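Local coordinates for protein putative acyl-CoA thioester hydrolase YbhC (Escherichia coli K-12, PDB 3GRH) that is an outer-membrane lipoprotein of the pectinesterase family, a putative acyl-CoA thioesterase that neither binds pectin nor has pectinesterase activity, at residues 124-129 with 198-203; 227-232 with 252-257; 296-301 with 329-334. All coordinates share one frame; numbering follows the deposited sequence.

Interaction 1: 124-129 with 198-203; sequences PAAPGG and SQNNGL
Asn-200 reaches across to the loop 124-129 with its amide and holds it near both ends to the loop 198-203. Direct hydrogen bonds come first. With CG anti to the backbone N (chi1 -174°), Asn-200 ND2 gives a nearly straight bond (171°) to Gly-128 O at 3.1 Å, the acceptor lying close to the amide plane. Asn-200 ND2 also makes a weak bond to Pro-124 O at 3.4 Å, while OD1 takes the backbone N-H of Ile-130. Shortened to an alanine, this position would probably leave Gly-128 O and Ile-130 N without these partners and let the loop drift. Two waters supply the second kind of link: one accepts from Ala-126 N (3.0 Å) and Asn-201 N (2.9 Å), the other donates to Ala-126 O and Asn-201 O. The remaining contacts are van der Waals. Ala-126 CB lies 3.8 Å from Asn-200 ND2, Ala-125 CA is 3.6 Å from Gln-199 O, and Gly-129 CA rests 3.6 Å from Asn-200 OD1. Gln-199 OE1 bonds Tyr-175 OH, and its NE2 bonds Asp-231 OD2 and Gly-255 O. Within 198-203, Ser-198 OG accepts from Asn-200 N in an ST turn, and a type II beta turn runs from Asn-200 to Leu-203; Gly-202 has the positive phi of its third position, where a CB would jam against the preceding carbonyl. Such adjacent turns, each joining strands of different sheets, belong to the stacked coils of the right-handed parallel beta-helix of pectinesterases.

Interaction 2: 227-232 with 252-257; sequences ALRTDG and TNSGVQ
At a corner of the right-handed parallel beta-helix, where strands 228-230 and 249-251 run out into their turns, Asp-231 and Thr-252 come together in a buried polar cluster. The backbone carries the parallel pairing on to Thr-252, just past strand 249-251: Thr-252 N donates to Thr-230 O at 3.1 Å, and Asp-231 CA makes a CA-H...O contact of 3.3 Å with Thr-252 O. Beyond this, side chains take over. The Asp-231 and Thr-252 side chains run alongside one another in the same direction, and Thr-252 OG1 donates to Asp-231 OD1 at 2.8 Å, approaching almost perpendicular to the carboxylate plane (85°). Asp-231 OD1 has a second donor, Arg-229 NE, which bonds to its syn lone pair at 3.0 Å (160°) in a salt bridge lying near the guanidinium plane. Arg-229 NH2 adds a weaker bond to OD2, which also receives Gln-199 NE2 and Trp-197 NE1. This many donors would probably keep the buried carboxylate ionised and fix its rotation. The Arg-229 chain can reach so far because it is extended from CG to NE, with CG anti to the backbone N; NH1 goes on to Asn-258 OD1. Across the contact the methyl of Thr-252, CG2, packs 3.5 Å from Arg-229 NE, and Ser-254 CB sits at the guanidinium edge, 3.6 Å from NH2. Ser-254 OG donates to Gly-255 O and takes the N-H of Arg-259. Thr-252 OG1 works both ways: besides donating to Asp-231, it closes an ST turn by accepting from Ser-254 N at 2.9 Å, in a nearly straight bond (168°).

Interaction 3: 296-301 with 329-334; sequences RVVNSR and NAFGDG
Arg-296 starts out extended at chi1 (173°), then bends at chi2 and chi3, folding its guanidinium back over Asn-329, whose CB lies over one face, 3.7 Å from Arg-296 NH1. In Phe-331, CG anti to the carbonyl carbon (chi1 -67°) sets the ring against Val-298 and Arg-296: CE1 meets Val-298 CG1 at 3.7 Å and Arg-296 CD at 3.8 Å. The Asn-299 amide lies almost parallel to the ring (planes 9° apart), although its OD1 is nearest Phe-331 CB, at 3.8 Å. Just before Asn-299 and Phe-331, on neighbouring coils of the pectinesterase-family parallel beta-helix, strands 294-297 and 327-330 end together: Arg-296 pairs with Asn-329 and Val-297 with Ala-330, and Val-297 N donates to Asn-329 O at 2.9 Å. On the sheet face away from Arg-296, Val-297 CB touches Ala-330 CB at 3.8 Å; the Val-297 side chain is about 10 Å from that of Asp-280, the predicted nucleophile. Glu-294 OE2 takes a salt bridge from Arg-296 NH2 and the N-H of Asn-329 ND2; Asn-329 OD1 accepts from Asn-360 ND2. One carboxylate thus probably holds both groups in place and offsets the arginine's charge, leaving its aliphatic part to pack on the phenylalanine.

In the fold
The contacts come in series along the chain and follow the axis of the parallel beta-helix. Interactions 1 and 2 are neighbours, their centres 11 Å apart: Ser-198 O lies 2.9 Å from Asp-231 N, a probable hydrogen bond that joins the coil of 196-198 to that of 228-230; interaction 2 carries the stacking on to 249-251. Interaction 3 lies on the opposite side of the chain's centre, 35 Å from interaction 1 and 28 Å from interaction 2 between centres, at the ends of strands 294-297 and 327-330. The first two lie away from the annotated sites; the third is nearer the predicted nucleophile. Together they join successive turns at separate points of one elongated solenoid.

Interaction 1: 124-129 with 198-203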
# COMPACT_ATOMS: atom_id res chain seq x y z
N PRO A 124 -1.76 -17.48 0.39
CA PRO A 124 -1.38 -17.84 -0.98
C PRO A 124 -2.45 -17.58 -1.99
O PRO A 124 -3.61 -17.31 -1.68
CB PRO A 124 -1.08 -19.34 -0.84
CG PRO A 124 -1.95 -19.76 0.21
CD PRO A 124 -1.94 -18.70 1.21
N ALA A 125 -2.00 -17.55 -3.24
CA ALA A 125 -2.94 -17.58 -4.35
C ALA A 125 -3.80 -18.84 -4.22
O ALA A 125 -3.33 -19.92 -3.85
CB ALA A 125 -2.18 -17.53 -5.67
N ALA A 126 -5.09 -18.67 -4.49
CA ALA A 126 -6.07 -19.73 -4.31
C ALA A 126 -7.23 -19.38 -5.20
O ALA A 126 -7.42 -18.25 -5.51
CB ALA A 126 -6.53 -19.75 -2.89
N PRO A 127 -8.02 -20.37 -5.55
CA PRO A 127 -9.23 -20.15 -6.33
C PRO A 127 -10.31 -19.32 -5.68
O PRO A 127 -11.15 -18.73 -6.42
CB PRO A 127 -9.77 -21.55 -6.51
CG PRO A 127 -9.10 -22.41 -5.51
CD PRO A 127 -7.76 -21.81 -5.34
N GLY A 128 -10.38 -19.35 -4.35
CA GLY A 128 -11.34 -18.58 -3.61
C GLY A 128 -10.68 -17.45 -2.80
O GLY A 128 -9.46 -17.54 -2.42
N GLY A 129 -11.48 -16.42 -2.55
CA GLY A 129 -11.08 -15.29 -1.69
C GLY A 129 -11.09 -15.61 -0.21
O GLY A 129 -11.81 -16.42 0.27
N SER A 198 0.23 -11.34 1.13
CA SER A 198 -0.83 -12.02 0.38
C SER A 198 -0.62 -12.02 -1.09
O SER A 198 -0.25 -11.01 -1.63
CB SER A 198 -2.13 -11.36 0.66
OG SER A 198 -3.22 -11.94 -0.06
N GLN A 199 -0.85 -13.20 -1.71
CA GLN A 199 -1.01 -13.28 -3.15
C GLN A 199 -2.44 -13.64 -3.51
O GLN A 199 -2.74 -13.99 -4.67
CB GLN A 199 -0.08 -14.30 -3.73
CG GLN A 199 1.35 -14.00 -3.41
CD GLN A 199 2.21 -14.51 -4.47
OE1 GLN A 199 2.04 -15.66 -4.93
NE2 GLN A 199 3.07 -13.64 -4.99
N ASN A 200 -3.34 -13.66 -2.56
CA ASN A 200 -4.74 -14.10 -2.80
C ASN A 200 -5.52 -13.00 -3.54
O ASN A 200 -5.68 -11.86 -3.07
CB ASN A 200 -5.35 -14.32 -1.39
CG ASN A 200 -6.69 -14.91 -1.39
OD1 ASN A 200 -7.69 -14.26 -0.96
ND2 ASN A 200 -6.81 -16.11 -1.91
N ASN A 201 -6.07 -13.36 -4.71
CA ASN A 201 -6.99 -12.49 -5.38
C ASN A 201 -8.23 -12.43 -4.56
O ASN A 201 -8.74 -13.46 -4.09
CB ASN A 201 -7.32 -12.99 -6.79
CG ASN A 201 -6.16 -12.96 -7.74
OD1 ASN A 201 -5.18 -12.23 -7.58
ND2 ASN A 201 -6.27 -13.83 -8.76
N GLY A 202 -8.77 -11.25 -4.40
CA GLY A 202 -9.94 -11.22 -3.57
C GLY A 202 -9.77 -11.13 -2.10
O GLY A 202 -10.80 -11.17 -1.42
N LEU A 203 -8.57 -11.02 -1.61
CA LEU A 203 -8.33 -10.81 -0.15
C LEU A 203 -9.12 -9.63 0.32
O LEU A 203 -9.14 -8.59 -0.32
CB LEU A 203 -6.87 -10.54 0.07
CG LEU A 203 -6.47 -10.42 1.55
CD1 LEU A 203 -6.28 -11.81 2.16
CD2 LEU A 203 -5.15 -9.56 1.59
O HOH W 1 -5.72 -16.01 -5.77
O HOH W 2 -8.87 -15.96 -5.18

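Interaction 2: 227-232 with 252-257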
# COMPACT_ATOMS: atom_id res chain seq x y z
N ALA A 227 5.11 -4.00 6.56
CA ALA A 227 4.03 -4.48 7.38
C ALA A 227 3.13 -5.36 6.54
O ALA A 227 2.95 -6.49 6.84
CB ALA A 227 3.27 -3.34 7.98
N LEU A 228 2.55 -4.81 5.48
CA LEU A 228 1.57 -5.53 4.62
C LEU A 228 2.10 -5.46 3.21
O LEU A 228 2.29 -4.41 2.69
CB LEU A 228 0.24 -4.83 4.68
CG LEU A 228 -0.83 -5.45 3.81
CD1 LEU A 228 -1.08 -6.92 3.95
CD2 LEU A 228 -2.12 -4.65 4.13
N ARG A 229 2.21 -6.62 2.57
CA ARG A 229 2.46 -6.74 1.15
C ARG A 229 1.30 -7.43 0.50
O ARG A 229 0.84 -8.47 0.99
CB ARG A 229 3.67 -7.55 0.93
CG ARG A 229 3.93 -7.90 -0.49
CD ARG A 229 5.21 -8.55 -0.79
NE ARG A 229 5.26 -9.09 -2.16
CZ ARG A 229 6.22 -9.89 -2.57
NH1 ARG A 229 7.25 -10.21 -1.78
NH2 ARG A 229 6.14 -10.41 -3.77
N THR A 230 0.79 -6.85 -0.58
CA THR A 230 -0.31 -7.49 -1.29
C THR A 230 0.02 -7.54 -2.77
O THR A 230 0.45 -6.57 -3.34
CB THR A 230 -1.69 -6.91 -0.95
OG1 THR A 230 -2.70 -7.55 -1.75
CG2 THR A 230 -1.76 -5.45 -1.22
N ASP A 231 -0.15 -8.73 -3.35
CA ASP A 231 0.13 -8.95 -4.80
C ASP A 231 -1.14 -9.36 -5.56
O ASP A 231 -1.11 -9.43 -6.82
CB ASP A 231 1.15 -10.11 -5.00
CG ASP A 231 2.45 -9.96 -4.24
OD1 ASP A 231 2.74 -8.84 -3.75
OD2 ASP A 231 3.18 -11.03 -4.11
N GLY A 232 -2.25 -9.62 -4.86
CA GLY A 232 -3.47 -10.09 -5.47
C GLY A 232 -4.26 -8.99 -6.18
O GLY A 232 -4.11 -7.81 -5.90
N THR A 252 2.74 -5.25 -5.03
CA THR A 252 3.48 -5.70 -6.16
C THR A 252 2.57 -6.45 -7.10
O THR A 252 1.38 -6.67 -6.83
CB THR A 252 4.67 -6.64 -5.83
OG1 THR A 252 4.23 -8.01 -5.92
CG2 THR A 252 5.40 -6.41 -4.48
N ASN A 253 3.10 -6.73 -8.27
CA ASN A 253 2.44 -7.45 -9.31
C ASN A 253 3.11 -8.81 -9.53
O ASN A 253 2.98 -9.42 -10.57
CB ASN A 253 2.35 -6.65 -10.63
CG ASN A 253 3.62 -6.45 -11.29
OD1 ASN A 253 4.65 -6.54 -10.66
ND2 ASN A 253 3.56 -6.04 -12.57
N SER A 254 3.80 -9.29 -8.54
CA SER A 254 4.47 -10.55 -8.59
C SER A 254 3.52 -11.70 -8.75
O SER A 254 2.37 -11.72 -8.24
CB SER A 254 5.20 -10.73 -7.24
OG SER A 254 5.86 -11.98 -7.17
N GLY A 255 4.04 -12.73 -9.44
CA GLY A 255 3.42 -14.05 -9.45
C GLY A 255 4.17 -14.95 -8.51
O GLY A 255 4.75 -14.50 -7.52
N VAL A 256 4.22 -16.24 -8.81
CA VAL A 256 4.85 -17.16 -7.86
C VAL A 256 6.39 -17.07 -7.73
O VAL A 256 6.96 -17.59 -6.77
CB VAL A 256 4.48 -18.60 -8.18
CG1 VAL A 256 2.99 -18.80 -7.97
CG2 VAL A 256 4.95 -18.97 -9.57
N GLN A 257 7.03 -16.38 -8.67
CA GLN A 257 8.48 -16.11 -8.60
C GLN A 257 8.99 -15.04 -7.61
O GLN A 257 10.20 -14.86 -7.45
CB GLN A 257 8.94 -15.68 -10.00
CG GLN A 257 8.89 -16.74 -11.03
CD GLN A 257 9.73 -16.36 -12.24
OE1 GLN A 257 10.95 -16.57 -12.26
NE2 GLN A 257 9.08 -15.80 -13.26

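Interaction 3: 296-301 with 329-334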
# COMPACT_ATOMS: atom_id res chain seq x y z
N ARG A 296 0.10 9.13 8.08
CA ARG A 296 0.86 9.85 9.13
C ARG A 296 2.32 9.56 8.97
O ARG A 296 2.77 8.38 8.94
CB ARG A 296 0.42 9.43 10.53
CG ARG A 296 1.26 10.00 11.67
CD ARG A 296 0.71 11.32 12.14
NE ARG A 296 -0.69 11.16 12.59
CZ ARG A 296 -1.44 12.10 13.15
NH1 ARG A 296 -0.97 13.34 13.41
NH2 ARG A 296 -2.69 11.80 13.47
N VAL A 297 3.09 10.65 8.84
CA VAL A 297 4.54 10.56 8.87
C VAL A 297 5.04 10.72 10.28
O VAL A 297 4.68 11.73 10.92
CB VAL A 297 5.17 11.65 7.98
CG1 VAL A 297 6.73 11.66 8.20
CG2 VAL A 297 4.86 11.38 6.57
N VAL A 298 5.87 9.79 10.74
CA VAL A 298 6.46 9.84 12.10
C VAL A 298 7.91 10.21 11.98
O VAL A 298 8.54 9.91 10.96
CB VAL A 298 6.25 8.55 12.89
CG1 VAL A 298 4.76 8.30 13.09
CG2 VAL A 298 6.87 7.34 12.17
N ASN A 299 8.46 10.87 12.99
CA ASN A 299 9.87 11.25 12.93
C ASN A 299 10.69 10.70 14.11
O ASN A 299 11.76 11.22 14.43
CB ASN A 299 10.04 12.77 12.82
CG ASN A 299 9.66 13.48 14.07
OD1 ASN A 299 8.96 12.93 14.93
ND2 ASN A 299 10.07 14.74 14.17
N SER A 300 10.24 9.56 14.65
CA SER A 300 10.92 8.92 15.78
C SER A 300 12.16 8.12 15.36
O SER A 300 13.12 7.92 16.18
CB SER A 300 9.95 8.02 16.54
OG SER A 300 9.11 7.34 15.65
N ARG A 301 12.19 7.66 14.12
CA ARG A 301 13.34 6.88 13.66
C ARG A 301 14.28 7.77 12.85
O ARG A 301 15.51 7.69 12.98
CB ARG A 301 12.90 5.68 12.81
CG ARG A 301 14.01 4.79 12.39
CD ARG A 301 13.53 3.81 11.39
NE ARG A 301 13.14 4.41 10.11
CZ ARG A 301 13.89 4.41 9.01
NH1 ARG A 301 15.13 3.90 9.05
NH2 ARG A 301 13.44 4.93 7.88
N ASN A 329 -0.74 13.93 7.42
CA ASN A 329 -0.21 14.62 8.60
C ASN A 329 1.25 14.28 8.82
O ASN A 329 1.62 13.13 8.78
CB ASN A 329 -1.04 14.21 9.80
CG ASN A 329 -2.48 14.74 9.74
OD1 ASN A 329 -2.65 15.94 9.54
ND2 ASN A 329 -3.49 13.87 9.91
N ALA A 330 2.07 15.28 9.07
CA ALA A 330 3.51 15.02 9.39
C ALA A 330 3.97 15.84 10.58
O ALA A 330 3.53 16.94 10.73
CB ALA A 330 4.35 15.33 8.22
N PHE A 331 4.85 15.26 11.40
CA PHE A 331 5.38 15.95 12.62
C PHE A 331 6.31 17.15 12.34
O PHE A 331 5.85 18.28 12.33
CB PHE A 331 6.07 14.94 13.57
CG PHE A 331 5.12 13.95 14.18
CD1 PHE A 331 4.89 12.76 13.55
CD2 PHE A 331 4.42 14.25 15.33
CE1 PHE A 331 3.99 11.83 14.08
CE2 PHE A 331 3.50 13.33 15.86
CZ PHE A 331 3.30 12.13 15.24
N GLY A 332 7.60 16.87 12.14
CA GLY A 332 8.65 17.87 11.91
C GLY A 332 8.38 19.19 11.20
O GLY A 332 7.23 19.55 10.91
N ASP A 333 9.45 19.92 10.92
CA ASP A 333 9.33 21.28 10.39
C ASP A 333 9.60 21.30 8.89
O ASP A 333 10.69 21.65 8.44
CB ASP A 333 10.30 22.21 11.13
CG ASP A 333 9.95 22.43 12.61
OD1 ASP A 333 8.87 22.98 12.93
OD2 ASP A 333 10.80 22.09 13.48
N GLY A 334 8.61 20.89 8.11
CA GLY A 334 8.69 20.96 6.66
C GLY A 334 9.65 20.03 5.98
O GLY A 334 10.11 20.31 4.89